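Exo beta-1,2-glucooligosaccharide sophorohydrolase (non-reducing end) (Parabacteroides distasonis ATCC 8503, PDB 5Z06) releases sophorose from the non-reducing end of linear beta-1,2-glucan and beta-1,2-glucooligosaccharides of four or more units by hydrolysis. Local coordinates at residues F557-K565 against L617-D625; C73-F81 against R311-D319. All blocks are in the same frame, centred on the assembly; numbering follows the deposited sequence.

From the N terminus, the chain lays down the first strands of its N-terminal sheets, and the loop between strands 65-71 and 86-93 supplies residues 73-81. Interaction 2 brings this loop against residues 311-319, closing a loop of 229 intervening residues that holds the later strands of those sheets, the four-stranded sheet of strands 219-225, 232-237, 254-262 and 275-278, and helix 284-297. It thus ties the N-terminal beta region to the start of the helical part. Interaction 1 opens only later: helix 556-573 meets residues 617-625 across 51 intervening residues, at the approach to helix 624-636. The loops neither nest nor cross; the centres of interactions 1 and 2 are 31 Å apart, their nearest atoms about 15 Å.

Interaction 1: F557-K565 against L617-D625; sequences FENNQKMAK and LASFPYTPD
Y622 lies along one flank of helix 556-573, meeting F557, N560, Q561 and A564 where the loop into helix 624-636 turns against it. Both parts lie in the glycoamylase-like region, consistent with the (alpha/alpha)6 barrel of such enzymes. The backbone carbon C of N560 sits over one face of the tyrosine ring, and N560 CB is 3.3 Å from Y622 CE1. The N560 amide is turned 75° from the ring, and its ND2 donates to Y622 OH at 2.9 Å; the hydroxyl also bonds I537 O. Q561 has CG anti to its backbone nitrogen (chi1 179°) and an extended chain beyond, which carries NE2 to Y622 O for a nearly straight bond of 2.8 Å, in the planes of both amide and carbonyl. The F557 ring is near parallel to that of Y622 but slid away, with F557 CE1 3.6 Å from Y622 CD1 and its edge toward P621 O; H547 stacks on F557. A leucine in place of Y622 would probably leave the N560 amide and I537 O without their shared partner and open a gap beside F557. Further along the helix, A564 CB packs 3.5 Å from T623 CG2. Behind this shell, S619 O fixes the loop's curl, accepting Y622 N at 2.9 Å and T623 N at 3.1 Å from opposite faces of its carbonyl plane.

Interaction 2: C73-F81 against R311-D319; sequences CPVRGNDFF and RENIPGRND
R317 and D79, and R76 and E312, form the two salt bridges of the contact. R317 grips D79 side-on, its NE and NH2 both 2.8 Å from D79 OD2 with carboxylate and guanidinium nearly perpendicular (84°), while D79 OD1 pairs with K153. R76 NH1 lies 2.8 Å from E312 OE2, a poorly angled, weak bond; the NH2 of R76 bridges to D592. Between them, side-chain amides donate hydrogen bonds to backbone carbonyls. N313 ND2 donates to R76 O at 2.8 Å, and N78 ND2 reaches the same oxygen from the opposite face of its plane while also bonding P315 O at 2.9 Å. Van der Waals contacts fill in: V75 CG1 touches P315 O at 3.3 Å, and F80 CE2 lies over one face of the R317 guanidinium. At the third position of the type II turn V75-N78, G77 has positive phi, and a side chain there would collide with R317 N. Strand 313-314 pairs antiparallel with strand 663-664, whose M664 touches R76, E312 and N313; E312 also packs on strands 320-322 and 371-373. A loop of the N-terminal beta region thus meets the segment just before strand 320-322 and helix 323-338, where the helical part begins.

Interaction 1: F557-K565 against L617-D625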
ATOM      1  N   PHE A 557     -10.997 -15.878 -19.033  1.00 28.56           N
ATOM      2  CA  PHE A 557     -10.058 -14.967 -19.641  1.00 29.91           C
ATOM      3  C   PHE A 557     -10.840 -13.967 -20.498  1.00 31.71           C
ATOM      4  O   PHE A 557     -10.568 -12.783 -20.451  1.00 31.47           O
ATOM      5  CB  PHE A 557      -9.043 -15.653 -20.539  1.00 30.43           C
ATOM      6  CG  PHE A 557      -8.118 -14.682 -21.198  1.00 30.30           C
ATOM      7  CD1 PHE A 557      -7.053 -14.135 -20.478  1.00 29.98           C
ATOM      8  CD2 PHE A 557      -8.355 -14.229 -22.491  1.00 29.90           C
ATOM      9  CE1 PHE A 557      -6.219 -13.198 -21.063  1.00 29.79           C
ATOM     10  CE2 PHE A 557      -7.517 -13.291 -23.081  1.00 29.62           C
ATOM     11  CZ  PHE A 557      -6.451 -12.777 -22.371  1.00 29.07           C
ATOM     12  N   GLU A 558     -11.752 -14.479 -21.322  1.00 32.05           N
ATOM     13  CA  GLU A 558     -12.562 -13.654 -22.206  1.00 35.23           C
ATOM     14  C   GLU A 558     -13.330 -12.604 -21.427  1.00 31.16           C
ATOM     15  O   GLU A 558     -13.330 -11.428 -21.784  1.00 30.38           O
ATOM     16  CB  GLU A 558     -13.554 -14.522 -22.985  1.00 39.75           C
ATOM     17  CG  GLU A 558     -14.517 -13.764 -23.896  1.00 41.76           C
ATOM     18  CD  GLU A 558     -15.758 -14.577 -24.190  1.00 47.35           C
ATOM     19  OE1 GLU A 558     -15.732 -15.359 -25.158  1.00 50.01           O
ATOM     20  OE2 GLU A 558     -16.764 -14.445 -23.434  1.00 53.68           O
ATOM     21  N   ASN A 559     -13.985 -13.045 -20.366  1.00 28.39           N
ATOM     22  CA  ASN A 559     -14.838 -12.167 -19.583  1.00 28.32           C
ATOM     23  C   ASN A 559     -14.036 -11.175 -18.721  1.00 29.83           C
ATOM     24  O   ASN A 559     -14.373  -9.994 -18.652  1.00 27.61           O
ATOM     25  CB  ASN A 559     -15.765 -12.979 -18.689  1.00 28.02           C
ATOM     26  CG  ASN A 559     -17.006 -12.195 -18.302  1.00 28.89           C
ATOM     27  OD1 ASN A 559     -17.835 -11.866 -19.157  1.00 28.77           O
ATOM     28  ND2 ASN A 559     -17.121 -11.858 -17.028  1.00 29.22           N
ATOM     29  N   ASN A 560     -12.992 -11.678 -18.056  1.00 30.40           N
ATOM     30  CA  ASN A 560     -12.087 -10.846 -17.270  1.00 29.35           C
ATOM     31  C   ASN A 560     -11.459  -9.783 -18.161  1.00 30.24           C
ATOM     32  O   ASN A 560     -11.405  -8.614 -17.796  1.00 28.97           O
ATOM     33  CB  ASN A 560     -10.971 -11.683 -16.625  1.00 28.25           C
ATOM     34  CG  ASN A 560     -11.469 -12.560 -15.500  1.00 27.35           C
ATOM     35  OD1 ASN A 560     -12.660 -12.569 -15.169  1.00 26.95           O
ATOM     36  ND2 ASN A 560     -10.558 -13.328 -14.919  1.00 26.13           N
ATOM     37  N   GLN A 561     -11.002 -10.198 -19.335  1.00 29.76           N
ATOM     38  CA  GLN A 561     -10.359  -9.271 -20.259  1.00 30.64           C
ATOM     39  C   GLN A 561     -11.307  -8.140 -20.633  1.00 31.41           C
ATOM     40  O   GLN A 561     -10.890  -6.992 -20.727  1.00 31.71           O
ATOM     41  CB  GLN A 561      -9.871  -9.998 -21.497  1.00 30.02           C
ATOM     42  CG  GLN A 561      -9.209  -9.123 -22.551  1.00 31.47           C
ATOM     43  CD  GLN A 561      -8.871  -9.913 -23.782  1.00 30.65           C
ATOM     44  OE1 GLN A 561      -9.751 -10.534 -24.379  1.00 33.23           O
ATOM     45  NE2 GLN A 561      -7.606  -9.905 -24.169  1.00 28.08           N
ATOM     46  N   LYS A 562     -12.573  -8.478 -20.837  1.00 30.36           N
ATOM     47  CA  LYS A 562     -13.587  -7.475 -21.061  1.00 31.35           C
ATOM     48  C   LYS A 562     -13.679  -6.484 -19.929  1.00 29.93           C
ATOM     49  O   LYS A 562     -13.813  -5.284 -20.183  1.00 29.45           O
ATOM     50  CB  LYS A 562     -14.952  -8.112 -21.272  1.00 32.09           C
ATOM     51  CG  LYS A 562     -15.122  -8.620 -22.677  1.00 33.02           C
ATOM     52  CD  LYS A 562     -16.400  -9.400 -22.780  1.00 33.21           C
ATOM     53  CE  LYS A 562     -16.546 -10.032 -24.140  1.00 32.73           C
ATOM     54  NZ  LYS A 562     -17.787 -10.837 -24.102  1.00 33.13           N
ATOM     55  N   MET A 563     -13.625  -6.978 -18.692  1.00 28.42           N
ATOM     56  CA  MET A 563     -13.609  -6.084 -17.548  1.00 28.41           C
ATOM     57  C   MET A 563     -12.420  -5.106 -17.591  1.00 27.38           C
ATOM     58  O   MET A 563     -12.586  -3.916 -17.357  1.00 27.52           O
ATOM     59  CB  MET A 563     -13.651  -6.862 -16.253  1.00 29.61           C
ATOM     60  CG  MET A 563     -14.974  -7.592 -16.084  1.00 30.40           C
ATOM     61  SD  MET A 563     -14.996  -8.574 -14.581  1.00 28.34           S
ATOM     62  CE  MET A 563     -16.672  -9.185 -14.620  1.00 28.61           C
ATOM     63  N   ALA A 564     -11.236  -5.604 -17.911  1.00 25.72           N
ATOM     64  CA  ALA A 564     -10.078  -4.747 -18.022  1.00 24.80           C
ATOM     65  C   ALA A 564     -10.297  -3.688 -19.086  1.00 26.54           C
ATOM     66  O   ALA A 564     -10.077  -2.505 -18.840  1.00 25.95           O
ATOM     67  CB  ALA A 564      -8.832  -5.555 -18.319  1.00 24.40           C
ATOM     68  N   LYS A 565     -10.746  -4.105 -20.264  1.00 27.68           N
ATOM     69  CA  LYS A 565     -10.984  -3.158 -21.345  1.00 27.89           C
ATOM     70  C   LYS A 565     -12.045  -2.131 -21.015  1.00 26.61           C
ATOM     71  O   LYS A 565     -11.928  -0.991 -21.420  1.00 26.05           O
ATOM     72  CB  LYS A 565     -11.394  -3.899 -22.602  1.00 31.07           C
ATOM     73  CG  LYS A 565     -10.228  -4.584 -23.290  1.00 34.31           C
ATOM     74  CD  LYS A 565     -10.734  -5.589 -24.304  1.00 38.45           C
ATOM     75  CE  LYS A 565     -10.451  -5.196 -25.734  1.00 41.96           C
ATOM     76  NZ  LYS A 565     -11.285  -6.033 -26.637  1.00 44.65           N
ATOM     77  N   LEU A 617      -1.661  -2.702 -13.995  1.00 25.72           N
ATOM     78  CA  LEU A 617      -0.418  -3.446 -14.103  1.00 26.41           C
ATOM     79  C   LEU A 617      -0.639  -4.930 -13.923  1.00 28.34           C
ATOM     80  O   LEU A 617      -0.089  -5.733 -14.666  1.00 32.87           O
ATOM     81  CB  LEU A 617       0.600  -2.915 -13.116  1.00 25.51           C
ATOM     82  CG  LEU A 617       0.963  -1.454 -13.393  1.00 25.39           C
ATOM     83  CD1 LEU A 617       1.764  -0.924 -12.225  1.00 24.59           C
ATOM     84  CD2 LEU A 617       1.723  -1.308 -14.698  1.00 25.92           C
ATOM     85  N   ALA A 618      -1.481  -5.304 -12.972  1.00 27.84           N
ATOM     86  CA  ALA A 618      -1.796  -6.712 -12.772  1.00 27.41           C
ATOM     87  C   ALA A 618      -2.804  -7.220 -13.808  1.00 26.59           C
ATOM     88  O   ALA A 618      -3.157  -8.394 -13.809  1.00 25.47           O
ATOM     89  CB  ALA A 618      -2.298  -6.951 -11.358  1.00 27.76           C
ATOM     90  N   SER A 619      -3.293  -6.321 -14.663  1.00 26.49           N
ATOM     91  CA  SER A 619      -4.122  -6.697 -15.785  1.00 25.13           C
ATOM     92  C   SER A 619      -3.323  -7.086 -17.011  1.00 24.12           C
ATOM     93  O   SER A 619      -3.914  -7.440 -18.017  1.00 22.76           O
ATOM     94  CB  SER A 619      -5.112  -5.579 -16.118  1.00 24.85           C
ATOM     95  OG  SER A 619      -6.009  -5.412 -15.041  1.00 24.13           O
ATOM     96  N   PHE A 620      -1.994  -7.028 -16.934  1.00 24.92           N
ATOM     97  CA  PHE A 620      -1.134  -7.377 -18.059  1.00 26.70           C
ATOM     98  C   PHE A 620      -1.578  -8.531 -18.968  1.00 26.87           C
ATOM     99  O   PHE A 620      -1.666  -8.343 -20.186  1.00 27.60           O
ATOM    100  CB  PHE A 620       0.315  -7.617 -17.608  1.00 28.40           C
ATOM    101  CG  PHE A 620       1.238  -6.587 -18.113  1.00 28.94           C
ATOM    102  CD1 PHE A 620       1.685  -6.653 -19.414  1.00 31.10           C
ATOM    103  CD2 PHE A 620       1.568  -5.482 -17.334  1.00 29.96           C
ATOM    104  CE1 PHE A 620       2.494  -5.664 -19.934  1.00 31.31           C
ATOM    105  CE2 PHE A 620       2.380  -4.490 -17.836  1.00 30.63           C
ATOM    106  CZ  PHE A 620       2.839  -4.582 -19.135  1.00 32.73           C
ATOM    107  N   PRO A 621      -1.891  -9.706 -18.403  1.00 26.52           N
ATOM    108  CA  PRO A 621      -2.209 -10.847 -19.294  1.00 27.95           C
ATOM    109  C   PRO A 621      -3.444 -10.638 -20.130  1.00 27.75           C
ATOM    110  O   PRO A 621      -3.572 -11.251 -21.162  1.00 30.57           O
ATOM    111  CB  PRO A 621      -2.442 -12.008 -18.339  1.00 27.71           C
ATOM    112  CG  PRO A 621      -1.984 -11.557 -17.021  1.00 28.11           C
ATOM    113  CD  PRO A 621      -1.978 -10.069 -16.990  1.00 27.45           C
ATOM    114  N   TYR A 622      -4.348  -9.792 -19.642  1.00 27.12           N
ATOM    115  CA  TYR A 622      -5.560  -9.464 -20.327  1.00 27.01           C
ATOM    116  C   TYR A 622      -5.392  -8.380 -21.372  1.00 28.31           C
ATOM    117  O   TYR A 622      -5.907  -8.492 -22.467  1.00 30.57           O
ATOM    118  CB  TYR A 622      -6.575  -8.975 -19.332  1.00 24.76           C
ATOM    119  CG  TYR A 622      -6.844  -9.928 -18.219  1.00 25.14           C
ATOM    120  CD1 TYR A 622      -7.512 -11.130 -18.455  1.00 23.52           C
ATOM    121  CD2 TYR A 622      -6.463  -9.634 -16.919  1.00 23.24           C
ATOM    122  CE1 TYR A 622      -7.770 -12.007 -17.426  1.00 22.46           C
ATOM    123  CE2 TYR A 622      -6.750 -10.492 -15.886  1.00 23.02           C
ATOM    124  CZ  TYR A 622      -7.405 -11.683 -16.142  1.00 23.27           C
ATOM    125  OH  TYR A 622      -7.722 -12.554 -15.109  1.00 23.88           O
ATOM    126  N   THR A 623      -4.690  -7.310 -21.017  1.00 30.03           N
ATOM    127  CA  THR A 623      -4.636  -6.117 -21.855  1.00 28.99           C
ATOM    128  C   THR A 623      -3.184  -5.659 -21.880  1.00 28.47           C
ATOM    129  O   THR A 623      -2.846  -4.622 -21.316  1.00 28.11           O
ATOM    130  CB  THR A 623      -5.548  -5.026 -21.272  1.00 28.93           C
ATOM    131  OG1 THR A 623      -5.190  -4.784 -19.897  1.00 28.05           O
ATOM    132  CG2 THR A 623      -6.995  -5.457 -21.338  1.00 29.05           C
ATOM    133  N   PRO A 624      -2.315  -6.457 -22.519  1.00 28.12           N
ATOM    134  CA  PRO A 624      -0.884  -6.177 -22.382  1.00 28.22           C
ATOM    135  C   PRO A 624      -0.462  -4.805 -22.861  1.00 27.30           C
ATOM    136  O   PRO A 624       0.345  -4.147 -22.209  1.00 27.65           O
ATOM    137  CB  PRO A 624      -0.199  -7.272 -23.218  1.00 28.60           C
ATOM    138  CG  PRO A 624      -1.263  -8.154 -23.753  1.00 28.68           C
ATOM    139  CD  PRO A 624      -2.594  -7.726 -23.220  1.00 27.81           C
ATOM    140  N   ASP A 625      -1.002  -4.381 -23.992  1.00 28.62           N
ATOM    141  CA  ASP A 625      -0.621  -3.117 -24.559  1.00 29.52           C
ATOM    142  C   ASP A 625      -1.112  -1.993 -23.642  1.00 27.55           C
ATOM    143  O   ASP A 625      -0.353  -1.110 -23.305  1.00 26.75           O
ATOM    144  CB  ASP A 625      -1.170  -2.988 -25.977  1.00 31.67           C
ATOM    145  CG  ASP A 625      -0.773  -1.685 -26.638  1.00 34.34           C
ATOM    146  OD1 ASP A 625       0.436  -1.341 -26.659  1.00 34.64           O
ATOM    147  OD2 ASP A 625      -1.691  -1.011 -27.142  1.00 41.32           O
TER

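Interaction 2: C73-F81 against R311-D319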
ATOM      1  N   CYS A  73      -1.735  12.288   8.838  1.00 30.85           N
ATOM      2  CA  CYS A  73      -2.139  11.433   7.698  1.00 34.84           C
ATOM      3  C   CYS A  73      -2.284  10.021   8.224  1.00 31.59           C
ATOM      4  O   CYS A  73      -1.278   9.407   8.531  1.00 29.67           O
ATOM      5  CB  CYS A  73      -1.056  11.483   6.589  1.00 37.84           C
ATOM      6  SG  CYS A  73      -1.197  10.196   5.312  1.00 39.85           S
ATOM      7  N   PRO A  74      -3.520   9.530   8.419  1.00 34.70           N
ATOM      8  CA  PRO A  74      -3.643   8.155   8.926  1.00 35.57           C
ATOM      9  C   PRO A  74      -3.116   7.151   7.933  1.00 35.79           C
ATOM     10  O   PRO A  74      -3.258   7.324   6.723  1.00 34.69           O
ATOM     11  CB  PRO A  74      -5.149   7.970   9.124  1.00 36.96           C
ATOM     12  CG  PRO A  74      -5.760   9.011   8.254  1.00 38.77           C
ATOM     13  CD  PRO A  74      -4.829  10.183   8.374  1.00 35.55           C
ATOM     14  N   VAL A  75      -2.449   6.135   8.446  1.00 32.74           N
ATOM     15  CA  VAL A  75      -1.878   5.127   7.590  1.00 30.60           C
ATOM     16  C   VAL A  75      -2.275   3.802   8.201  1.00 30.45           C
ATOM     17  O   VAL A  75      -2.084   3.584   9.414  1.00 27.80           O
ATOM     18  CB  VAL A  75      -0.356   5.258   7.515  1.00 31.13           C
ATOM     19  CG1 VAL A  75       0.221   4.184   6.610  1.00 31.99           C
ATOM     20  CG2 VAL A  75       0.045   6.638   7.013  1.00 32.33           C
ATOM     21  N   ARG A  76      -2.818   2.925   7.357  1.00 28.10           N
ATOM     22  CA  ARG A  76      -3.236   1.594   7.765  1.00 27.67           C
ATOM     23  C   ARG A  76      -2.155   0.954   8.630  1.00 26.74           C
ATOM     24  O   ARG A  76      -0.963   0.965   8.276  1.00 25.60           O
ATOM     25  CB  ARG A  76      -3.506   0.742   6.528  1.00 28.37           C
ATOM     26  CG  ARG A  76      -3.841  -0.716   6.797  1.00 29.31           C
ATOM     27  CD  ARG A  76      -3.998  -1.460   5.487  1.00 29.53           C
ATOM     28  NE  ARG A  76      -5.165  -0.973   4.780  1.00 30.84           N
ATOM     29  CZ  ARG A  76      -6.370  -1.542   4.757  1.00 30.48           C
ATOM     30  NH1 ARG A  76      -6.629  -2.706   5.366  1.00 31.27           N
ATOM     31  NH2 ARG A  76      -7.332  -0.944   4.084  1.00 29.40           N
ATOM     32  N   GLY A  77      -2.570   0.427   9.777  1.00 27.02           N
ATOM     33  CA  GLY A  77      -1.641  -0.255  10.678  1.00 29.95           C
ATOM     34  C   GLY A  77      -0.648   0.619  11.431  1.00 30.60           C
ATOM     35  O   GLY A  77       0.190   0.081  12.164  1.00 29.45           O
ATOM     36  N   ASN A  78      -0.730   1.951  11.266  1.00 32.81           N
ATOM     37  CA  ASN A  78       0.064   2.902  12.057  1.00 33.63           C
ATOM     38  C   ASN A  78      -0.789   3.210  13.279  1.00 34.51           C
ATOM     39  O   ASN A  78      -1.632   4.124  13.280  1.00 35.96           O
ATOM     40  CB  ASN A  78       0.415   4.192  11.291  1.00 34.48           C
ATOM     41  CG  ASN A  78       1.460   3.986  10.209  1.00 32.92           C
ATOM     42  OD1 ASN A  78       2.341   4.824  10.035  1.00 33.53           O
ATOM     43  ND2 ASN A  78       1.339   2.905   9.446  1.00 31.88           N
ATOM     44  N   ASP A  79      -0.599   2.375  14.288  1.00 34.50           N
ATOM     45  CA  ASP A  79      -1.424   2.356  15.499  1.00 34.90           C
ATOM     46  C   ASP A  79      -0.611   2.448  16.766  1.00 33.43           C
ATOM     47  O   ASP A  79      -1.146   2.844  17.784  1.00 34.17           O
ATOM     48  CB  ASP A  79      -2.251   1.057  15.534  1.00 33.34           C
ATOM     49  CG  ASP A  79      -3.054   0.849  14.256  1.00 34.72           C
ATOM     50  OD1 ASP A  79      -3.695   1.826  13.804  1.00 33.88           O
ATOM     51  OD2 ASP A  79      -3.029  -0.274  13.684  1.00 33.63           O
ATOM     52  N   PHE A  80       0.662   2.065  16.702  1.00 33.57           N
ATOM     53  CA  PHE A  80       1.542   2.052  17.834  1.00 36.51           C
ATOM     54  C   PHE A  80       2.557   3.152  17.658  1.00 36.03           C
ATOM     55  O   PHE A  80       3.248   3.210  16.655  1.00 37.12           O
ATOM     56  CB  PHE A  80       2.226   0.695  17.942  1.00 39.47           C
ATOM     57  CG  PHE A  80       1.260  -0.432  18.121  1.00 41.93           C
ATOM     58  CD1 PHE A  80       0.539  -0.557  19.307  1.00 45.07           C
ATOM     59  CD2 PHE A  80       1.027  -1.347  17.096  1.00 42.96           C
ATOM     60  CE1 PHE A  80      -0.376  -1.586  19.482  1.00 46.81           C
ATOM     61  CE2 PHE A  80       0.120  -2.381  17.268  1.00 41.97           C
ATOM     62  CZ  PHE A  80      -0.583  -2.499  18.460  1.00 45.66           C
ATOM     63  N   PHE A  81       2.622   4.020  18.657  1.00 36.04           N
ATOM     64  CA  PHE A  81       3.424   5.219  18.638  1.00 36.66           C
ATOM     65  C   PHE A  81       4.146   5.343  19.965  1.00 36.37           C
ATOM     66  O   PHE A  81       3.723   4.808  20.993  1.00 38.28           O
ATOM     67  CB  PHE A  81       2.555   6.467  18.418  1.00 36.33           C
ATOM     68  CG  PHE A  81       1.762   6.443  17.144  1.00 37.47           C
ATOM     69  CD1 PHE A  81       2.304   6.924  15.952  1.00 37.86           C
ATOM     70  CD2 PHE A  81       0.472   5.922  17.123  1.00 38.71           C
ATOM     71  CE1 PHE A  81       1.569   6.892  14.770  1.00 36.91           C
ATOM     72  CE2 PHE A  81      -0.266   5.889  15.939  1.00 38.39           C
ATOM     73  CZ  PHE A  81       0.283   6.375  14.768  1.00 36.42           C
ATOM     74  N   ARG A 311       3.630  -8.416   4.788  1.00 26.23           N
ATOM     75  CA  ARG A 311       2.981  -7.471   5.619  1.00 27.16           C
ATOM     76  C   ARG A 311       1.736  -6.925   4.937  1.00 26.28           C
ATOM     77  O   ARG A 311       1.661  -6.854   3.720  1.00 27.42           O
ATOM     78  CB  ARG A 311       3.971  -6.375   6.017  1.00 29.35           C
ATOM     79  CG  ARG A 311       4.939  -6.942   7.027  1.00 31.48           C
ATOM     80  CD  ARG A 311       5.718  -5.911   7.771  1.00 33.83           C
ATOM     81  NE  ARG A 311       7.024  -5.803   7.183  1.00 35.73           N
ATOM     82  CZ  ARG A 311       8.199  -6.021   7.773  1.00 31.75           C
ATOM     83  NH1 ARG A 311       8.334  -6.331   9.057  1.00 31.88           N
ATOM     84  NH2 ARG A 311       9.274  -5.873   7.031  1.00 29.87           N
ATOM     85  N   GLU A 312       0.745  -6.581   5.735  1.00 24.61           N
ATOM     86  CA  GLU A 312      -0.443  -5.952   5.211  1.00 25.98           C
ATOM     87  C   GLU A 312      -0.070  -4.734   4.386  1.00 26.28           C
ATOM     88  O   GLU A 312      -0.586  -4.536   3.296  1.00 27.96           O
ATOM     89  CB  GLU A 312      -1.367  -5.536   6.339  1.00 25.47           C
ATOM     90  CG  GLU A 312      -2.550  -4.660   5.933  1.00 26.45           C
ATOM     91  CD  GLU A 312      -3.602  -5.328   5.078  1.00 26.90           C
ATOM     92  OE1 GLU A 312      -3.351  -6.399   4.468  1.00 27.76           O
ATOM     93  OE2 GLU A 312      -4.725  -4.759   5.027  1.00 27.16           O
ATOM     94  N   ASN A 313       0.804  -3.911   4.936  1.00 25.61           N
ATOM     95  CA  ASN A 313       1.258  -2.716   4.242  1.00 26.42           C
ATOM     96  C   ASN A 313       2.519  -2.202   4.902  1.00 25.32           C
ATOM     97  O   ASN A 313       2.779  -2.508   6.065  1.00 26.04           O
ATOM     98  CB  ASN A 313       0.179  -1.605   4.228  1.00 26.29           C
ATOM     99  CG  ASN A 313      -0.189  -1.137   5.607  1.00 25.83           C
ATOM    100  OD1 ASN A 313      -0.893  -1.840   6.336  1.00 25.07           O
ATOM    101  ND2 ASN A 313       0.314   0.034   5.993  1.00 27.36           N
ATOM    102  N   ILE A 314       3.265  -1.411   4.137  1.00 25.98           N
ATOM    103  CA  ILE A 314       4.484  -0.736   4.592  1.00 25.74           C
ATOM    104  C   ILE A 314       4.377   0.741   4.176  1.00 26.42           C
ATOM    105  O   ILE A 314       4.139   1.032   2.983  1.00 25.28           O
ATOM    106  CB  ILE A 314       5.740  -1.399   3.982  1.00 25.56           C
ATOM    107  CG1 ILE A 314       5.725  -2.924   4.256  1.00 25.34           C
ATOM    108  CG2 ILE A 314       7.021  -0.751   4.505  1.00 26.25           C
ATOM    109  CD1 ILE A 314       6.941  -3.675   3.712  1.00 24.21           C
ATOM    110  N   PRO A 315       4.508   1.673   5.123  1.00 25.92           N
ATOM    111  CA  PRO A 315       4.699   1.393   6.534  1.00 25.98           C
ATOM    112  C   PRO A 315       3.385   1.034   7.194  1.00 26.81           C
ATOM    113  O   PRO A 315       2.385   1.739   7.021  1.00 28.72           O
ATOM    114  CB  PRO A 315       5.210   2.712   7.080  1.00 26.76           C
ATOM    115  CG  PRO A 315       4.584   3.756   6.197  1.00 26.60           C
ATOM    116  CD  PRO A 315       4.517   3.126   4.846  1.00 27.54           C
ATOM    117  N   GLY A 316       3.386  -0.065   7.933  1.00 26.34           N
ATOM    118  CA  GLY A 316       2.197  -0.520   8.650  1.00 26.57           C
ATOM    119  C   GLY A 316       2.604  -1.176   9.953  1.00 28.19           C
ATOM    120  O   GLY A 316       3.574  -0.746  10.583  1.00 29.17           O
ATOM    121  N   ARG A 317       1.855  -2.196  10.362  1.00 27.43           N
ATOM    122  CA  ARG A 317       2.265  -3.047  11.465  1.00 29.67           C
ATOM    123  C   ARG A 317       3.542  -3.721  11.062  1.00 30.45           C
ATOM    124  O   ARG A 317       3.677  -4.194   9.939  1.00 33.69           O
ATOM    125  CB  ARG A 317       1.230  -4.120  11.767  1.00 28.83           C
ATOM    126  CG  ARG A 317      -0.085  -3.543  12.229  1.00 29.81           C
ATOM    127  CD  ARG A 317       0.055  -2.833  13.569  1.00 30.28           C
ATOM    128  NE  ARG A 317      -1.273  -2.438  14.002  1.00 28.57           N
ATOM    129  CZ  ARG A 317      -2.129  -3.235  14.634  1.00 29.37           C
ATOM    130  NH1 ARG A 317      -1.802  -4.489  14.951  1.00 30.74           N
ATOM    131  NH2 ARG A 317      -3.323  -2.769  14.961  1.00 28.98           N
ATOM    132  N   ASN A 318       4.486  -3.726  11.979  1.00 31.62           N
ATOM    133  CA  ASN A 318       5.760  -4.341  11.752  1.00 35.50           C
ATOM    134  C   ASN A 318       5.633  -5.872  11.699  1.00 34.80           C
ATOM    135  O   ASN A 318       6.355  -6.554  10.942  1.00 36.00           O
ATOM    136  CB  ASN A 318       6.727  -3.885  12.845  1.00 39.42           C
ATOM    137  CG  ASN A 318       8.105  -4.480  12.687  1.00 46.94           C
ATOM    138  OD1 ASN A 318       8.634  -5.126  13.608  1.00 53.99           O
ATOM    139  ND2 ASN A 318       8.692  -4.289  11.511  1.00 49.18           N
ATOM    140  N   ASP A 319       4.724  -6.419  12.497  1.00 33.35           N
ATOM    141  CA  ASP A 319       4.671  -7.868  12.720  1.00 33.26           C
ATOM    142  C   ASP A 319       3.513  -8.565  12.055  1.00 31.64           C
ATOM    143  O   ASP A 319       3.513  -9.785  11.944  1.00 31.80           O
ATOM    144  CB  ASP A 319       4.608  -8.165  14.217  1.00 33.98           C
ATOM    145  CG  ASP A 319       5.815  -7.631  14.974  1.00 35.44           C
ATOM    146  OD1 ASP A 319       6.897  -7.443  14.374  1.00 36.82           O
ATOM    147  OD2 ASP A 319       5.670  -7.405  16.179  1.00 38.14           O
TER